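EST1E (Clostridium proteoclasticum, PDB 2WTM) hydrolyses ester bonds as a promiscuous feruloyl esterase of the alpha/beta-hydrolase superfamily, from a rumen bacterium. Local coordinates at residues F74-L79 with K167-Y172; G144-L149 with D161-R166. All coordinates share one frame; numbering follows the deposited sequence.

Interaction 1: residues F74-L79 with K167-Y172; sequences FEDHTL and KLKGNY
The 3-10 turn 74-76 meets the end of strand 166-169, and Thr-78 lies beside Tyr-172 of helix 171-176. The CA atoms of Glu-75 and Leu-168 are 4.0 Å apart. One direct backbone hydrogen bond joins the segments: Lys-169 N gives its hydrogen to a lone pair of Glu-75 O at 3.0 Å, nearly straight at 171°. Further along, water 2 accepts from Leu-79 N and donates to Tyr-172 O. It sits over the centre of one face of the Tyr-172 ring.

Lys-169 is extended and lies alongside Asp-76. Its NZ reaches the syn lone pair of Asp-76 OD1 at 2.8 Å, a salt bridge on the partly exposed flank. Water 1 donates to Asp-76 OD2 and receives a weak bond from Lys-169 NZ.

Segment 74-79 leads into helix 79-93 of the alpha/beta-hydrolase core, where Thr-78 is the N-cap and its OG1 accepts from Lys-81 N. Segment 167-172 belongs to the insertion that probably forms the lid over the core.

On the buried side, Phe-74 O accepts from both His-77 N and His-77 ND1; the ND1 bond lies in the ring plane and helps fix the rotation of the imidazole. The edge of Tyr-172 is turned to the face of this ring, offset, with planes at 70°. Tyr-172 CE1 comes to 3.5 Å from His-77 NE2. Gln-109 binds the polar ends of both, His-77 NE2 and Tyr-172 OH. Leu-168, with CG anti to its backbone N (chi1 -176°), brings CD1 to 3.8 Å from His-77 ND1 and 4.0 Å from Phe-74 CE2.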
loop_
_atom_site.group_PDB
_atom_site.type_symbol
_atom_site.label_atom_id
_atom_site.label_comp_id
_atom_site.label_asym_id
_atom_site.label_seq_id
_atom_site.Cartn_x
_atom_site.Cartn_y
_atom_site.Cartn_z
ATOM N N PHE A 74 -13.832 -8.141 6.476
ATOM C CA PHE A 74 -14.119 -6.908 5.788
ATOM C C PHE A 74 -13.500 -5.722 6.510
ATOM O O PHE A 74 -12.913 -4.801 5.892
ATOM C CB PHE A 74 -15.652 -6.726 5.709
ATOM C CG PHE A 74 -16.057 -5.445 5.162
ATOM C CD1 PHE A 74 -16.154 -5.265 3.788
ATOM C CD2 PHE A 74 -16.265 -4.330 5.999
ATOM C CE1 PHE A 74 -16.502 -4.032 3.268
ATOM C CE2 PHE A 74 -16.629 -3.066 5.467
ATOM C CZ PHE A 74 -16.742 -2.943 4.101
ATOM N N GLU A 75 -13.609 -5.742 7.836
ATOM C CA GLU A 75 -13.156 -4.591 8.608
ATOM C C GLU A 75 -11.668 -4.331 8.470
ATOM O O GLU A 75 -11.242 -3.209 8.758
ATOM C CB GLU A 75 -13.518 -4.747 10.098
ATOM C CG GLU A 75 -12.799 -5.835 10.821
ATOM C CD GLU A 75 -13.510 -6.264 12.112
ATOM O OE1 GLU A 75 -14.597 -6.874 12.040
ATOM O OE2 GLU A 75 -12.956 -5.991 13.186
ATOM N N ASP A 76 -10.913 -5.354 8.138
ATOM C CA ASP A 76 -9.444 -5.219 8.103
ATOM C C ASP A 76 -8.970 -4.962 6.675
ATOM O O ASP A 76 -7.762 -4.990 6.418
ATOM C CB ASP A 76 -8.838 -6.519 8.590
ATOM C CG ASP A 76 -9.023 -6.705 10.071
ATOM O OD1 ASP A 76 -8.854 -5.744 10.799
ATOM O OD2 ASP A 76 -9.345 -7.826 10.512
ATOM N N HIS A 77 -9.869 -4.823 5.715
ATOM C CA HIS A 77 -9.405 -4.558 4.306
ATOM C C HIS A 77 -8.997 -3.133 4.154
ATOM O O HIS A 77 -9.490 -2.254 4.838
ATOM C CB HIS A 77 -10.460 -4.943 3.291
ATOM C CG HIS A 77 -11.356 -3.856 2.782
ATOM N ND1 HIS A 77 -12.560 -3.537 3.374
ATOM C CD2 HIS A 77 -11.273 -3.092 1.663
ATOM C CE1 HIS A 77 -13.178 -2.609 2.632
ATOM N NE2 HIS A 77 -12.408 -2.309 1.592
ATOM N N THR A 78 -8.026 -2.875 3.235
ATOM C CA THR A 78 -7.599 -1.542 2.894
ATOM C C THR A 78 -7.257 -1.643 1.393
ATOM O O THR A 78 -7.066 -2.712 0.783
ATOM C CB THR A 78 -6.322 -1.068 3.612
ATOM O OG1 THR A 78 -5.177 -1.747 3.080
ATOM C CG2 THR A 78 -6.392 -1.242 5.148
ATOM N N LEU A 79 -7.057 -0.510 0.790
ATOM C CA LEU A 79 -6.633 -0.451 -0.625
ATOM C C LEU A 79 -5.227 -1.015 -0.824
ATOM O O LEU A 79 -4.903 -1.493 -1.920
ATOM C CB LEU A 79 -6.697 0.989 -1.181
ATOM C CG LEU A 79 -8.142 1.427 -1.436
ATOM C CD1 LEU A 79 -8.208 2.953 -1.648
ATOM C CD2 LEU A 79 -8.755 0.716 -2.548
ATOM N N LYS A 167 -18.437 -3.255 9.743
ATOM C CA LYS A 167 -17.534 -2.443 10.506
ATOM C C LYS A 167 -16.285 -2.233 9.636
ATOM O O LYS A 167 -15.876 -3.116 8.937
ATOM C CB LYS A 167 -17.088 -3.209 11.757
ATOM C CG LYS A 167 -18.125 -3.673 12.739
ATOM C CD LYS A 167 -17.443 -4.419 13.875
ATOM C CE LYS A 167 -18.344 -4.802 15.050
ATOM N NZ LYS A 167 -17.480 -5.470 16.099
ATOM N N LEU A 168 -15.642 -1.098 9.789
ATOM C CA LEU A 168 -14.431 -0.829 9.030
ATOM C C LEU A 168 -13.427 -0.128 9.943
ATOM O O LEU A 168 -13.733 0.947 10.457
ATOM C CB LEU A 168 -14.750 -0.010 7.801
ATOM C CG LEU A 168 -13.603 0.300 6.832
ATOM C CD1 LEU A 168 -13.184 -1.071 6.164
ATOM C CD2 LEU A 168 -13.990 1.336 5.810
ATOM N N LYS A 169 -12.199 -0.658 10.050
ATOM C CA LYS A 169 -11.169 0.028 10.832
ATOM C C LYS A 169 -10.694 1.286 10.156
ATOM O O LYS A 169 -10.645 1.410 8.946
ATOM C CB LYS A 169 -10.003 -0.912 11.124
ATOM C CG LYS A 169 -10.358 -2.051 12.045
ATOM C CD LYS A 169 -9.236 -2.938 12.324
ATOM C CE LYS A 169 -9.729 -4.035 13.364
ATOM N NZ LYS A 169 -8.647 -5.100 13.471
ATOM N N GLY A 170 -10.326 2.296 10.953
ATOM C CA GLY A 170 -9.886 3.574 10.355
ATOM C C GLY A 170 -8.585 3.456 9.614
ATOM O O GLY A 170 -8.264 4.337 8.812
ATOM N N ASN A 171 -7.916 2.318 9.746
ATOM C CA ASN A 171 -6.738 2.065 8.908
ATOM C C ASN A 171 -7.111 2.169 7.402
ATOM O O ASN A 171 -6.300 2.572 6.575
ATOM C CB ASN A 171 -6.190 0.635 9.132
ATOM C CG ASN A 171 -5.528 0.479 10.491
ATOM O OD1 ASN A 171 -5.249 1.504 11.155
ATOM N ND2 ASN A 171 -5.321 -0.756 10.942
ATOM N N TYR A 172 -8.317 1.750 7.029
ATOM C CA TYR A 172 -8.773 1.900 5.629
ATOM C C TYR A 172 -8.523 3.385 5.218
ATOM O O TYR A 172 -7.990 3.627 4.124
ATOM C CB TYR A 172 -10.259 1.505 5.466
ATOM C CG TYR A 172 -10.765 1.752 4.046
ATOM C CD1 TYR A 172 -10.957 0.753 3.165
ATOM C CD2 TYR A 172 -11.008 3.031 3.604
ATOM C CE1 TYR A 172 -11.329 1.008 1.879
ATOM C CE2 TYR A 172 -11.377 3.314 2.318
ATOM C CZ TYR A 172 -11.571 2.291 1.448
ATOM O OH TYR A 172 -11.982 2.535 0.141
HETATM O O HOH W 1 -9.325 -8.387 13.021
HETATM O O HOH W 2 -7.984 1.934 2.042
#

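Interaction 2: residues G144-L149 with D161-R166; sequences GELLGL and DAWDGR
The indole of Trp-163 has the methyl of the preceding residue on one face: Ala-162 CB stands 3.5 Å above the plane, over the ring centre. Phe-36 meets Trp-163 edge-to-face. Three leucines of the turn 146-149 approach the indole obliquely. Leu-149 comes tip to tip, its CD1 at 3.7 Å from Trp-163 CH2. The same methyl lies 3.9 Å from Ala-162 CB, so it touches both the indole and the methyl over its face. Leu-146 crosses at about a right angle, and its CD2 is 4.2 Å from Trp-163 CH2. Leu-147 crosses likewise at the pyrrole end, with CD1 at 4.1 Å from Trp-163 NE1.

The polar link is one water. Water 3 accepts from Trp-163 NE1 at 2.9 Å and donates to Leu-147 O at 2.6 Å, so it satisfies the indole N-H.

Leu-146 to Leu-149 form a type I' turn, closed by two backbone hydrogen bonds. Ala-162 and Arg-166 also exchange two, and Arg-166 NH1 binds Trp-163 O from above the carbonyl plane. These turns link antiparallel hairpins, 145-146 with 149-150 and 159-162 with 166-169. Both lie in the insertion between core strands 125-131 and 192-197 that probably forms the lid. Leu-147 comes near the probable Ser-His-Asp triad without touching it. The first hairpin follows helix 137-143, which ends in a Schellman motif at Gly-144. Strand 166-169 adds Leu-168, which packs on both Leu-146 and Trp-163.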
loop_
_atom_site.group_PDB
_atom_site.type_symbol
_atom_site.label_atom_id
_atom_site.label_comp_id
_atom_site.label_asym_id
_atom_site.label_seq_id
_atom_site.Cartn_x
_atom_site.Cartn_y
_atom_site.Cartn_z
ATOM N N GLY A 144 -12.019 14.261 4.960
ATOM C CA GLY A 144 -12.744 13.740 6.127
ATOM C C GLY A 144 -14.074 13.114 5.778
ATOM O O GLY A 144 -15.023 13.168 6.590
ATOM N N GLU A 145 -14.208 12.466 4.616
ATOM C CA GLU A 145 -15.394 11.669 4.387
ATOM C C GLU A 145 -15.059 10.323 3.703
ATOM O O GLU A 145 -14.062 10.214 2.947
ATOM C CB GLU A 145 -16.394 12.444 3.552
ATOM C CG GLU A 145 -17.504 11.594 2.967
ATOM C CD GLU A 145 -18.529 12.358 2.110
ATOM O OE1 GLU A 145 -18.589 13.604 2.259
ATOM O OE2 GLU A 145 -19.206 11.680 1.267
ATOM N N LEU A 146 -15.911 9.334 3.921
ATOM C CA LEU A 146 -15.823 8.099 3.201
ATOM C C LEU A 146 -17.241 7.629 2.947
ATOM O O LEU A 146 -17.944 7.258 3.893
ATOM C CB LEU A 146 -15.055 7.009 3.989
ATOM C CG LEU A 146 -15.085 5.592 3.349
ATOM C CD1 LEU A 146 -14.340 5.593 1.988
ATOM C CD2 LEU A 146 -14.524 4.576 4.319
ATOM N N LEU A 147 -17.628 7.637 1.687
ATOM C CA LEU A 147 -18.911 7.092 1.234
ATOM C C LEU A 147 -20.079 7.633 2.086
ATOM O O LEU A 147 -20.888 6.852 2.606
ATOM C CB LEU A 147 -18.845 5.560 1.277
ATOM C CG LEU A 147 -17.828 4.837 0.409
ATOM C CD1 LEU A 147 -17.870 3.297 0.566
ATOM C CD2 LEU A 147 -17.991 5.227 -1.083
ATOM N N GLY A 148 -20.097 8.933 2.336
ATOM C CA GLY A 148 -21.158 9.590 3.128
ATOM C C GLY A 148 -20.929 9.771 4.628
ATOM O O GLY A 148 -21.563 10.638 5.238
ATOM N N LEU A 149 -20.016 9.012 5.227
ATOM C CA LEU A 149 -19.651 9.232 6.616
ATOM C C LEU A 149 -18.663 10.329 6.708
ATOM O O LEU A 149 -17.671 10.284 5.997
ATOM C CB LEU A 149 -19.040 7.993 7.251
ATOM C CG LEU A 149 -19.927 6.787 7.402
ATOM C CD1 LEU A 149 -19.178 5.610 8.001
ATOM C CD2 LEU A 149 -21.008 7.122 8.308
ATOM N N ASP A 161 -18.914 2.314 11.372
ATOM C CA ASP A 161 -19.924 1.245 11.396
ATOM C C ASP A 161 -21.038 1.699 10.451
ATOM O O ASP A 161 -21.670 2.742 10.671
ATOM C CB ASP A 161 -20.509 1.065 12.810
ATOM C CG ASP A 161 -19.670 0.217 13.703
ATOM O OD1 ASP A 161 -18.417 0.146 13.526
ATOM O OD2 ASP A 161 -20.232 -0.564 14.504
ATOM N N ALA A 162 -21.205 1.004 9.325
ATOM C CA ALA A 162 -22.184 1.409 8.317
ATOM C C ALA A 162 -22.353 0.234 7.326
ATOM O O ALA A 162 -21.948 -0.886 7.656
ATOM C CB ALA A 162 -21.754 2.667 7.650
ATOM N N TRP A 163 -23.029 0.477 6.224
ATOM C CA TRP A 163 -23.110 -0.524 5.112
ATOM C C TRP A 163 -23.755 -1.812 5.591
ATOM O O TRP A 163 -23.173 -2.910 5.600
ATOM C CB TRP A 163 -21.672 -0.753 4.546
ATOM C CG TRP A 163 -21.010 0.554 4.316
ATOM C CD1 TRP A 163 -21.359 1.452 3.437
ATOM C CD2 TRP A 163 -19.878 1.107 5.035
ATOM N NE1 TRP A 163 -20.599 2.558 3.531
ATOM C CE2 TRP A 163 -19.683 2.365 4.538
ATOM C CE3 TRP A 163 -19.097 0.666 6.117
ATOM C CZ2 TRP A 163 -18.680 3.225 5.004
ATOM C CZ3 TRP A 163 -18.087 1.550 6.611
ATOM C CH2 TRP A 163 -17.882 2.768 6.051
ATOM N N ASP A 164 -25.035 -1.743 6.019
ATOM C CA ASP A 164 -25.697 -3.008 6.389
ATOM C C ASP A 164 -25.029 -3.910 7.395
ATOM O O ASP A 164 -24.948 -5.168 7.281
ATOM C CB ASP A 164 -25.984 -3.830 5.150
ATOM C CG ASP A 164 -27.309 -3.573 4.609
ATOM O OD1 ASP A 164 -27.694 -2.369 4.479
ATOM O OD2 ASP A 164 -27.956 -4.612 4.281
ATOM N N GLY A 165 -24.609 -3.297 8.472
ATOM C CA GLY A 165 -24.103 -4.002 9.574
ATOM C C GLY A 165 -22.646 -4.419 9.542
ATOM O O GLY A 165 -22.243 -5.305 10.297
ATOM N N ARG A 166 -21.879 -3.662 8.754
ATOM C CA ARG A 166 -20.450 -3.927 8.633
ATOM C C ARG A 166 -19.692 -2.926 9.511
ATOM O O ARG A 166 -20.211 -1.861 9.922
ATOM C CB ARG A 166 -20.025 -3.727 7.198
ATOM C CG ARG A 166 -20.509 -4.882 6.332
ATOM C CD ARG A 166 -20.214 -4.601 4.925
ATOM N NE ARG A 166 -20.532 -5.776 4.109
ATOM C CZ ARG A 166 -21.681 -5.908 3.460
ATOM N NH1 ARG A 166 -22.593 -4.930 3.447
ATOM N NH2 ARG A 166 -21.902 -7.023 2.742
HETATM O O HOH W 3 -22.302 4.701 2.654
#

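Interactions 1 and 2 share the hairpin of strands 159-162 and 166-169, and their centres are about 11 Å apart. Along the chain, interaction 2 is nested within the loop closed by interaction 1. Interaction 1 is partly buried and ties the hairpin to the alpha/beta-hydrolase core. Interaction 2 is a surface contact between two small hairpins. The chemistry follows: interaction 1 mixes direct backbone bonding, a salt bridge and an aromatic pair, whereas interaction 2 is apolar with a single bridging water. They meet at Leu-168, whose CD2 is 3.6 Å from Leu-146 CD2. Tyr-172 also touches Leu-146, and Phe-74 packs on Arg-166.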